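Local coordinates for uncharacterized NTF2-like protein (PDB 3FGY) that is of unknown function but has an NTF2-like, SnoaL-type fold, a cone of curved sheet and helices that in relatives often encloses a ligand pocket, at residues I10-M18 against L26-W36; E80-A88 against E100-R110. One frame throughout, in Å; residues are numbered along the deposited sequence.

How the contacts relate
Contact 1 comes first along the chain and closes before contact 2 opens; their centres lie about 13 Å apart. Contact 1 sets helix 5-20 against the end of helix 23-28 and the first strands, while contact 2 is the hairpin of strands 81-92 and 98-110, set between strands 113-120 and 65-78 in the same mixed sheet that strand 34-38 joins. Val11 of helix 5-20 ties them together: it packs on Val82, Val84, Ile107 and Val109 with the face turned away from contact 1. The helix thus lies between the two, covering the concave side of the sheet as in other NTF2-like proteins, and the opposite face of the hairpin meets the second subunit.

Contact 1 of 2, residues I10-M18 against L26-W36; sequences IVKDFFAAM and LLAVSAEDIEW
Phe14 reaches from helix 5-20 into the angle made by Leu26, Val29, Ile34 and Trp36. Its CB lies 4.0 Å from Val29 CG2, the methyl that also sits near the ring edge. With CG anti to the backbone N (chi1 179°), the ring extends beyond the helix surface, and its atoms CD1, CE1 and CZ find neighbours in turn. CD1 is 3.8 Å from Leu26 CD1, which rests over one face, offset toward the rim, in a CH-pi contact. CE1 meets Ser30 OG at 3.3 Å, the hydroxyl lying in the ring plane at the edge, and also approaches Ile34 CD1. At the tip, CZ comes within 3.9 Å of Trp36 CZ3; the two ring planes are inclined by 52°. One turn further on, Ala17 turns its CB onto the backbone and CB of Leu26, bringing the two helices close together. The selenomethionine Met18 bends toward the indole edge, though the position of its CE is doubtful. Beyond the segments, Val114 and Ile117 of strand 113-120 add to the packing on Phe14, and Trp36 NE1 is hydrogen-bonded to Glu119 OE2. No hydrogen bond crosses the contact: Ser30 OG gives its proton to Leu26 O at 2.7 Å, so the hydroxyl can border the phenyl edge with its own polar need met, while apolar surface holds the helix to the sheet.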
loop_
_atom_site.group_PDB
_atom_site.type_symbol
_atom_site.label_atom_id
_atom_site.label_comp_id
_atom_site.label_asym_id
_atom_site.label_seq_id
_atom_site.Cartn_x
_atom_site.Cartn_y
_atom_site.Cartn_z
ATOM N N ILE A 10 -17.236 -10.343 3.347
ATOM C CA ILE A 10 -16.352 -11.511 3.112
ATOM C C ILE A 10 -14.930 -11.252 3.575
ATOM O O ILE A 10 -14.305 -12.099 4.211
ATOM C CB ILE A 10 -16.311 -11.897 1.622
ATOM C CG1 ILE A 10 -17.655 -12.489 1.197
ATOM C CG2 ILE A 10 -15.201 -12.898 1.347
ATOM C CD1 ILE A 10 -17.874 -12.479 -0.296
ATOM N N VAL A 11 -14.409 -10.070 3.256
ATOM C CA VAL A 11 -13.074 -9.718 3.689
ATOM C C VAL A 11 -13.035 -9.616 5.218
ATOM O O VAL A 11 -12.121 -10.136 5.851
ATOM C CB VAL A 11 -12.573 -8.441 2.997
ATOM C CG1 VAL A 11 -11.276 -7.974 3.622
ATOM C CG2 VAL A 11 -12.398 -8.700 1.497
ATOM N N LYS A 12 -14.040 -8.977 5.813
ATOM C CA LYS A 12 -14.177 -8.964 7.277
ATOM C C LYS A 12 -14.284 -10.394 7.871
ATOM O O LYS A 12 -13.673 -10.675 8.902
ATOM C CB LYS A 12 -15.369 -8.082 7.696
ATOM C CG LYS A 12 -15.131 -6.593 7.437
ATOM C CD LYS A 12 -16.317 -5.723 7.847
ATOM C CE LYS A 12 -16.000 -4.237 7.673
ATOM N NZ LYS A 12 -17.213 -3.356 7.814
ATOM N N ASP A 13 -15.025 -11.284 7.211
ATOM C CA ASP A 13 -15.120 -12.712 7.608
ATOM C C ASP A 13 -13.768 -13.434 7.484
ATOM O O ASP A 13 -13.502 -14.400 8.208
ATOM C CB ASP A 13 -16.133 -13.473 6.742
ATOM C CG ASP A 13 -17.576 -13.071 7.007
ATOM O OD1 ASP A 13 -17.845 -12.426 8.046
ATOM O OD2 ASP A 13 -18.430 -13.406 6.155
ATOM N N PHE A 14 -12.937 -12.966 6.547
ATOM C CA PHE A 14 -11.632 -13.569 6.247
ATOM C C PHE A 14 -10.701 -13.390 7.441
ATOM O O PHE A 14 -10.171 -14.374 7.977
ATOM C CB PHE A 14 -11.060 -12.930 4.971
ATOM C CG PHE A 14 -9.713 -13.455 4.559
ATOM C CD1 PHE A 14 -9.581 -14.704 3.974
ATOM C CD2 PHE A 14 -8.582 -12.673 4.725
ATOM C CE1 PHE A 14 -8.324 -15.167 3.589
ATOM C CE2 PHE A 14 -7.333 -13.133 4.333
ATOM C CZ PHE A 14 -7.212 -14.374 3.772
ATOM N N PHE A 15 -10.547 -12.143 7.875
ATOM C CA PHE A 15 -9.875 -11.829 9.138
ATOM C C PHE A 15 -10.618 -12.351 10.385
ATOM O O PHE A 15 -10.000 -12.603 11.422
ATOM C CB PHE A 15 -9.710 -10.325 9.294
ATOM C CG PHE A 15 -9.177 -9.636 8.073
ATOM C CD1 PHE A 15 -8.218 -10.245 7.264
ATOM C CD2 PHE A 15 -9.614 -8.355 7.744
ATOM C CE1 PHE A 15 -7.720 -9.589 6.133
ATOM C CE2 PHE A 15 -9.119 -7.698 6.614
ATOM C CZ PHE A 15 -8.171 -8.318 5.811
ATOM N N ALA A 16 -11.938 -12.487 10.299
ATOM C CA ALA A 16 -12.716 -13.001 11.432
ATOM C C ALA A 16 -12.300 -14.434 11.759
ATOM O O ALA A 16 -12.045 -14.771 12.927
ATOM C CB ALA A 16 -14.210 -12.939 11.139
ATOM N N ALA A 17 -12.231 -15.266 10.721
ATOM C CA ALA A 17 -11.803 -16.655 10.866
ATOM C C ALA A 17 -10.314 -16.718 11.203
ATOM O O ALA A 17 -9.844 -17.658 11.862
ATOM C CB ALA A 17 -12.101 -17.438 9.592
HETATM N N MSE A 18 -9.585 -15.708 10.747
HETATM C CA MSE A 18 -8.162 -15.572 11.035
HETATM C C MSE A 18 -7.904 -15.470 12.532
HETATM O O MSE A 18 -7.298 -16.371 13.123
HETATM C CB MSE A 18 -7.618 -14.332 10.335
HETATM C CG MSE A 18 -6.123 -14.212 10.366
HETATM SE SE MSE A 18 -5.481 -13.437 8.685
HETATM C CE MSE A 18 -6.183 -14.823 7.421
ATOM N N LEU A 26 -11.997 -19.799 7.787
ATOM C CA LEU A 26 -11.045 -18.993 7.005
ATOM C C LEU A 26 -10.855 -19.496 5.571
ATOM O O LEU A 26 -10.746 -18.698 4.634
ATOM C CB LEU A 26 -9.678 -18.976 7.694
ATOM C CG LEU A 26 -8.542 -18.264 6.951
ATOM C CD1 LEU A 26 -8.683 -16.760 7.068
ATOM C CD2 LEU A 26 -7.206 -18.720 7.492
ATOM N N LEU A 27 -10.780 -20.815 5.418
ATOM C CA LEU A 27 -10.673 -21.431 4.107
ATOM C C LEU A 27 -12.031 -21.448 3.432
ATOM O O LEU A 27 -12.115 -21.552 2.213
ATOM C CB LEU A 27 -10.136 -22.861 4.217
ATOM C CG LEU A 27 -8.737 -23.033 4.821
ATOM C CD1 LEU A 27 -8.428 -24.510 5.003
ATOM C CD2 LEU A 27 -7.672 -22.360 3.973
ATOM N N ALA A 28 -13.097 -21.367 4.228
ATOM C CA ALA A 28 -14.459 -21.318 3.691
ATOM C C ALA A 28 -14.705 -20.032 2.903
ATOM O O ALA A 28 -15.576 -20.003 2.035
ATOM C CB ALA A 28 -15.491 -21.462 4.809
ATOM N N VAL A 29 -13.940 -18.981 3.202
ATOM C CA VAL A 29 -14.017 -17.729 2.446
ATOM C C VAL A 29 -12.782 -17.490 1.565
ATOM O O VAL A 29 -12.571 -16.373 1.090
ATOM C CB VAL A 29 -14.240 -16.503 3.378
ATOM C CG1 VAL A 29 -15.560 -16.655 4.145
ATOM C CG2 VAL A 29 -13.063 -16.279 4.324
ATOM N N SER A 30 -11.982 -18.540 1.353
ATOM C CA SER A 30 -10.721 -18.489 0.597
ATOM C C SER A 30 -10.834 -19.333 -0.663
ATOM O O SER A 30 -11.206 -20.520 -0.591
ATOM C CB SER A 30 -9.572 -19.016 1.444
ATOM O OG SER A 30 -9.225 -18.087 2.465
ATOM N N ALA A 31 -10.528 -18.736 -1.817
ATOM C CA ALA A 31 -10.544 -19.476 -3.085
ATOM C C ALA A 31 -9.536 -20.617 -3.018
ATOM O O ALA A 31 -8.545 -20.541 -2.309
ATOM C CB ALA A 31 -10.252 -18.578 -4.257
ATOM N N GLU A 32 -9.814 -21.720 -3.706
ATOM C CA GLU A 32 -8.868 -22.824 -3.682
ATOM C C GLU A 32 -7.520 -22.426 -4.308
ATOM O O GLU A 32 -6.476 -22.916 -3.908
ATOM C CB GLU A 32 -9.465 -24.072 -4.329
ATOM C CG GLU A 32 -10.492 -24.760 -3.421
ATOM N N ASP A 33 -7.553 -21.498 -5.254
ATOM C CA ASP A 33 -6.348 -21.004 -5.915
ATOM C C ASP A 33 -5.919 -19.653 -5.320
ATOM O O ASP A 33 -5.250 -18.854 -5.990
ATOM C CB ASP A 33 -6.597 -20.863 -7.428
ATOM C CG ASP A 33 -7.858 -20.061 -7.752
ATOM O OD1 ASP A 33 -8.699 -19.862 -6.839
ATOM O OD2 ASP A 33 -8.011 -19.630 -8.923
ATOM N N ILE A 34 -6.284 -19.404 -4.058
ATOM C CA ILE A 34 -5.941 -18.121 -3.406
ATOM C C ILE A 34 -4.435 -17.859 -3.509
ATOM O O ILE A 34 -3.635 -18.754 -3.337
ATOM C CB ILE A 34 -6.418 -18.089 -1.925
ATOM C CG1 ILE A 34 -6.146 -16.721 -1.302
ATOM C CG2 ILE A 34 -5.751 -19.189 -1.113
ATOM C CD1 ILE A 34 -6.951 -16.443 -0.032
ATOM N N GLU A 35 -4.073 -16.627 -3.840
ATOM C CA GLU A 35 -2.699 -16.178 -3.960
ATOM C C GLU A 35 -2.500 -15.035 -2.970
ATOM O O GLU A 35 -3.292 -14.102 -2.998
ATOM C CB GLU A 35 -2.529 -15.632 -5.372
ATOM C CG GLU A 35 -1.199 -15.051 -5.689
ATOM C CD GLU A 35 -1.200 -14.444 -7.066
ATOM O OE1 GLU A 35 -1.651 -13.282 -7.214
ATOM O OE2 GLU A 35 -0.765 -15.137 -7.997
ATOM N N TRP A 36 -1.480 -15.111 -2.114
ATOM C CA TRP A 36 -1.187 -14.051 -1.150
ATOM C C TRP A 36 0.274 -13.674 -1.294
ATOM O O TRP A 36 1.192 -14.454 -0.970
ATOM C CB TRP A 36 -1.518 -14.544 0.260
ATOM C CG TRP A 36 -1.417 -13.592 1.416
ATOM C CD1 TRP A 36 -0.668 -12.435 1.514
ATOM C CD2 TRP A 36 -2.062 -13.752 2.680
ATOM N NE1 TRP A 36 -0.838 -11.864 2.770
ATOM C CE2 TRP A 36 -1.670 -12.655 3.502
ATOM C CE3 TRP A 36 -2.930 -14.711 3.202
ATOM C CZ2 TRP A 36 -2.123 -12.511 4.793
ATOM C CZ3 TRP A 36 -3.387 -14.554 4.463
ATOM C CH2 TRP A 36 -2.977 -13.481 5.260
#

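Contact 2 of 2, residues E80-A88 against E100-R110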
loop_
_atom_site.group_PDB
_atom_site.type_symbol
_atom_site.label_atom_id
_atom_site.label_comp_id
_atom_site.label_asym_id
_atom_site.label_seq_id
_atom_site.Cartn_x
_atom_site.Cartn_y
_atom_site.Cartn_z
ATOM N N GLU A 80 -14.672 -5.461 -7.801
ATOM C CA GLU A 80 -14.309 -6.720 -7.150
ATOM C C GLU A 80 -13.172 -6.523 -6.146
ATOM O O GLU A 80 -12.645 -7.486 -5.600
ATOM C CB GLU A 80 -13.939 -7.789 -8.194
ATOM C CG GLU A 80 -12.589 -7.619 -8.884
ATOM C CD GLU A 80 -12.353 -8.640 -9.996
ATOM O OE1 GLU A 80 -13.227 -9.498 -10.229
ATOM O OE2 GLU A 80 -11.292 -8.567 -10.643
ATOM N N ARG A 81 -12.797 -5.275 -5.899
ATOM C CA ARG A 81 -11.637 -4.961 -5.081
ATOM C C ARG A 81 -12.015 -4.416 -3.708
ATOM O O ARG A 81 -12.960 -3.646 -3.599
ATOM C CB ARG A 81 -10.764 -3.948 -5.828
ATOM C CG ARG A 81 -10.346 -4.419 -7.222
ATOM C CD ARG A 81 -9.135 -5.317 -7.151
ATOM N NE ARG A 81 -7.869 -4.569 -7.102
ATOM C CZ ARG A 81 -6.730 -5.058 -6.604
ATOM N NH1 ARG A 81 -6.665 -6.263 -6.064
ATOM N NH2 ARG A 81 -5.642 -4.318 -6.619
ATOM N N VAL A 82 -11.288 -4.856 -2.682
ATOM C CA VAL A 82 -11.376 -4.315 -1.341
ATOM C C VAL A 82 -9.940 -4.045 -0.908
ATOM O O VAL A 82 -9.122 -4.952 -0.857
ATOM C CB VAL A 82 -12.051 -5.313 -0.355
ATOM C CG1 VAL A 82 -12.180 -4.701 1.000
ATOM C CG2 VAL A 82 -13.432 -5.705 -0.861
ATOM N N LEU A 83 -9.616 -2.776 -0.695
ATOM C CA LEU A 83 -8.327 -2.418 -0.156
ATOM C C LEU A 83 -8.512 -2.117 1.316
ATOM O O LEU A 83 -9.389 -1.330 1.706
ATOM C CB LEU A 83 -7.739 -1.247 -0.925
ATOM C CG LEU A 83 -6.890 -1.685 -2.118
ATOM C CD1 LEU A 83 -7.648 -2.534 -3.154
ATOM C CD2 LEU A 83 -6.201 -0.445 -2.745
ATOM N N VAL A 84 -7.713 -2.780 2.143
ATOM C CA VAL A 84 -7.766 -2.651 3.582
ATOM C C VAL A 84 -6.547 -1.837 4.018
ATOM O O VAL A 84 -5.408 -2.231 3.734
ATOM C CB VAL A 84 -7.789 -4.031 4.286
ATOM C CG1 VAL A 84 -8.033 -3.834 5.771
ATOM C CG2 VAL A 84 -8.893 -4.941 3.680
ATOM N N VAL A 85 -6.789 -0.717 4.695
ATOM C CA VAL A 85 -5.761 0.237 5.072
ATOM C C VAL A 85 -5.621 0.232 6.588
ATOM O O VAL A 85 -6.591 0.442 7.295
ATOM C CB VAL A 85 -6.118 1.668 4.603
ATOM C CG1 VAL A 85 -4.968 2.631 4.894
ATOM C CG2 VAL A 85 -6.446 1.629 3.075
ATOM N N GLY A 86 -4.419 -0.050 7.080
ATOM C CA GLY A 86 -4.264 -0.166 8.520
ATOM C C GLY A 86 -2.875 0.110 9.031
ATOM O O GLY A 86 -1.995 0.542 8.290
ATOM N N PHE A 87 -2.710 -0.149 10.317
ATOM C CA PHE A 87 -1.467 0.155 11.022
ATOM C C PHE A 87 -1.277 -0.921 12.076
ATOM O O PHE A 87 -2.234 -1.338 12.734
ATOM C CB PHE A 87 -1.518 1.562 11.616
ATOM C CG PHE A 87 -0.350 1.897 12.503
ATOM C CD1 PHE A 87 0.836 2.375 11.979
ATOM C CD2 PHE A 87 -0.452 1.729 13.865
ATOM C CE1 PHE A 87 1.922 2.679 12.825
ATOM C CE2 PHE A 87 0.600 2.011 14.693
ATOM C CZ PHE A 87 1.789 2.490 14.177
ATOM N N ALA A 88 -0.051 -1.412 12.185
ATOM C CA ALA A 88 0.312 -2.434 13.154
ATOM C C ALA A 88 1.534 -2.034 13.925
ATOM O O ALA A 88 2.394 -1.306 13.411
ATOM C CB ALA A 88 0.607 -3.790 12.462
ATOM N N GLU A 100 6.861 -0.725 13.718
ATOM C CA GLU A 100 5.517 -0.260 13.416
ATOM C C GLU A 100 5.397 -0.326 11.873
ATOM O O GLU A 100 6.411 -0.309 11.147
ATOM C CB GLU A 100 5.233 1.098 14.116
ATOM C CG GLU A 100 5.581 1.005 15.637
ATOM C CD GLU A 100 4.997 2.055 16.623
ATOM O OE1 GLU A 100 4.709 3.201 16.257
ATOM O OE2 GLU A 100 4.873 1.707 17.817
ATOM N N ASP A 101 4.190 -0.501 11.363
ATOM C CA ASP A 101 4.005 -0.761 9.922
ATOM C C ASP A 101 2.685 -0.127 9.536
ATOM O O ASP A 101 1.662 -0.491 10.101
ATOM C CB ASP A 101 3.959 -2.282 9.630
ATOM C CG ASP A 101 4.051 -2.627 8.121
ATOM O OD1 ASP A 101 4.585 -1.818 7.357
ATOM O OD2 ASP A 101 3.568 -3.716 7.709
ATOM N N ASP A 102 2.740 0.858 8.643
ATOM C CA ASP A 102 1.554 1.324 7.896
ATOM C C ASP A 102 1.428 0.443 6.668
ATOM O O ASP A 102 2.375 0.299 5.881
ATOM C CB ASP A 102 1.647 2.786 7.496
ATOM C CG ASP A 102 1.247 3.701 8.634
ATOM O OD1 ASP A 102 0.051 3.958 8.805
ATOM O OD2 ASP A 102 2.146 4.136 9.366
ATOM N N TRP A 103 0.273 -0.194 6.514
ATOM C CA TRP A 103 0.089 -1.184 5.483
ATOM C C TRP A 103 -1.215 -1.051 4.686
ATOM O O TRP A 103 -2.220 -0.513 5.171
ATOM C CB TRP A 103 0.172 -2.593 6.084
ATOM C CG TRP A 103 -0.696 -2.813 7.292
ATOM C CD1 TRP A 103 -0.326 -2.732 8.612
ATOM C CD2 TRP A 103 -2.100 -3.176 7.298
ATOM N NE1 TRP A 103 -1.406 -3.010 9.430
ATOM C CE2 TRP A 103 -2.496 -3.298 8.650
ATOM C CE3 TRP A 103 -3.046 -3.412 6.299
ATOM C CZ2 TRP A 103 -3.806 -3.647 9.029
ATOM C CZ3 TRP A 103 -4.363 -3.782 6.683
ATOM C CH2 TRP A 103 -4.721 -3.880 8.033
ATOM N N VAL A 104 -1.188 -1.596 3.472
ATOM C CA VAL A 104 -2.393 -1.832 2.694
ATOM C C VAL A 104 -2.420 -3.291 2.237
ATOM O O VAL A 104 -1.429 -3.829 1.746
ATOM C CB VAL A 104 -2.459 -0.896 1.464
ATOM C CG1 VAL A 104 -3.637 -1.286 0.512
ATOM C CG2 VAL A 104 -2.552 0.577 1.916
ATOM N N PHE A 105 -3.589 -3.927 2.387
ATOM C CA PHE A 105 -3.835 -5.238 1.789
ATOM C C PHE A 105 -4.809 -5.003 0.642
ATOM O O PHE A 105 -5.910 -4.510 0.854
ATOM C CB PHE A 105 -4.457 -6.226 2.784
ATOM C CG PHE A 105 -3.482 -6.823 3.753
ATOM C CD1 PHE A 105 -2.374 -6.099 4.213
ATOM C CD2 PHE A 105 -3.659 -8.112 4.206
ATOM C CE1 PHE A 105 -1.484 -6.646 5.133
ATOM C CE2 PHE A 105 -2.770 -8.663 5.128
ATOM C CZ PHE A 105 -1.696 -7.929 5.594
ATOM N N ALA A 106 -4.384 -5.295 -0.568
ATOM C CA ALA A 106 -5.210 -5.110 -1.766
ATOM C C ALA A 106 -5.761 -6.477 -2.106
ATOM O O ALA A 106 -5.010 -7.415 -2.426
ATOM C CB ALA A 106 -4.394 -4.553 -2.929
ATOM N N ILE A 107 -7.074 -6.577 -1.997
ATOM C CA ILE A 107 -7.773 -7.854 -2.088
ATOM C C ILE A 107 -8.732 -7.851 -3.279
ATOM O O ILE A 107 -9.385 -6.842 -3.561
ATOM C CB ILE A 107 -8.498 -8.197 -0.766
ATOM C CG1 ILE A 107 -7.493 -8.194 0.395
ATOM C CG2 ILE A 107 -9.202 -9.533 -0.869
ATOM C CD1 ILE A 107 -8.087 -8.423 1.732
ATOM N N THR A 108 -8.797 -8.991 -3.965
ATOM C CA THR A 108 -9.780 -9.249 -5.014
ATOM C C THR A 108 -10.685 -10.374 -4.527
ATOM O O THR A 108 -10.196 -11.404 -4.040
ATOM C CB THR A 108 -9.116 -9.646 -6.340
ATOM O OG1 THR A 108 -8.200 -8.626 -6.750
ATOM C CG2 THR A 108 -10.178 -9.879 -7.436
ATOM N N VAL A 109 -11.996 -10.137 -4.609
ATOM C CA VAL A 109 -13.002 -11.113 -4.226
ATOM C C VAL A 109 -13.774 -11.481 -5.480
ATOM O O VAL A 109 -14.218 -10.591 -6.218
ATOM C CB VAL A 109 -13.997 -10.533 -3.227
ATOM C CG1 VAL A 109 -15.101 -11.582 -2.878
ATOM C CG2 VAL A 109 -13.264 -9.983 -1.997
ATOM N N ARG A 110 -13.910 -12.787 -5.713
ATOM C CA ARG A 110 -14.706 -13.326 -6.821
ATOM C C ARG A 110 -15.484 -14.543 -6.338
ATOM O O ARG A 110 -14.963 -15.353 -5.570
ATOM C CB ARG A 110 -13.800 -13.751 -7.971
ATOM C CG ARG A 110 -13.140 -12.603 -8.686
ATOM C CD ARG A 110 -12.121 -13.102 -9.686
ATOM N NE ARG A 110 -11.553 -11.988 -10.432
ATOM C CZ ARG A 110 -10.349 -11.996 -11.000
ATOM N NH1 ARG A 110 -9.573 -13.077 -10.950
ATOM N NH2 ARG A 110 -9.916 -10.916 -11.639
HETATM O O HOH W 1 -4.081 -7.335 -5.039
HETATM O O HOH W 2 -1.927 3.113 7.085
#
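Strands 81-88 and 100-110 run antiparallel with axes 4.6 Å apart, in unbroken register from Arg81 opposite Thr108 to Ala88 opposite Asp101. Paired N-H···O bonds join Val82 with Ile107, Val84 with Phe105, Gly86 with Trp103 and Ala88 with Asp101. Trp103, with CG between its backbone N and carbonyl carbon (chi1 50°), folds its indole across the neighbouring strand. The six-membered ring lies over Gly86, whose CA is 3.6 Å from its centroid in a CH-pi contact. Val84 lies alongside, CG1 3.8 Å from Trp103 CZ3, and on the same face its CG2 meets Ile107 CD1.

The other face carries Leu83 against Ala106 and Val85 beside Val104, where the second subunit packs on Leu83, Val85 and Val104. Arg81, bent at chi2 and chi3, gives NH1 to Thr108 OG1 at 2.9 Å, and a water links NH1 to Ala106 O; its NE forms a salt bridge with Glu74 of the second subunit. Toward the hairpin's turn, Asp102 OD2 lies 3.4 Å from Phe87 CD1 at the ring edge, and a second water donates to Asp102 OD1 and Gly86 O. At the far end, in one of two conformers of Glu80, Arg110 grips it side-on: NE holds OE1 at 3.0 Å from above the carboxylate plane, and NH2 holds OE2 at 2.9 Å on its syn side but tilted out of that plane. Charge pairing can thus close the open end in that conformer; Val82 and Ile107 pack on Val11 of helix 5-20, Leu83 and Val85 on the second subunit, and Arg81 couples strand pairing to that interface.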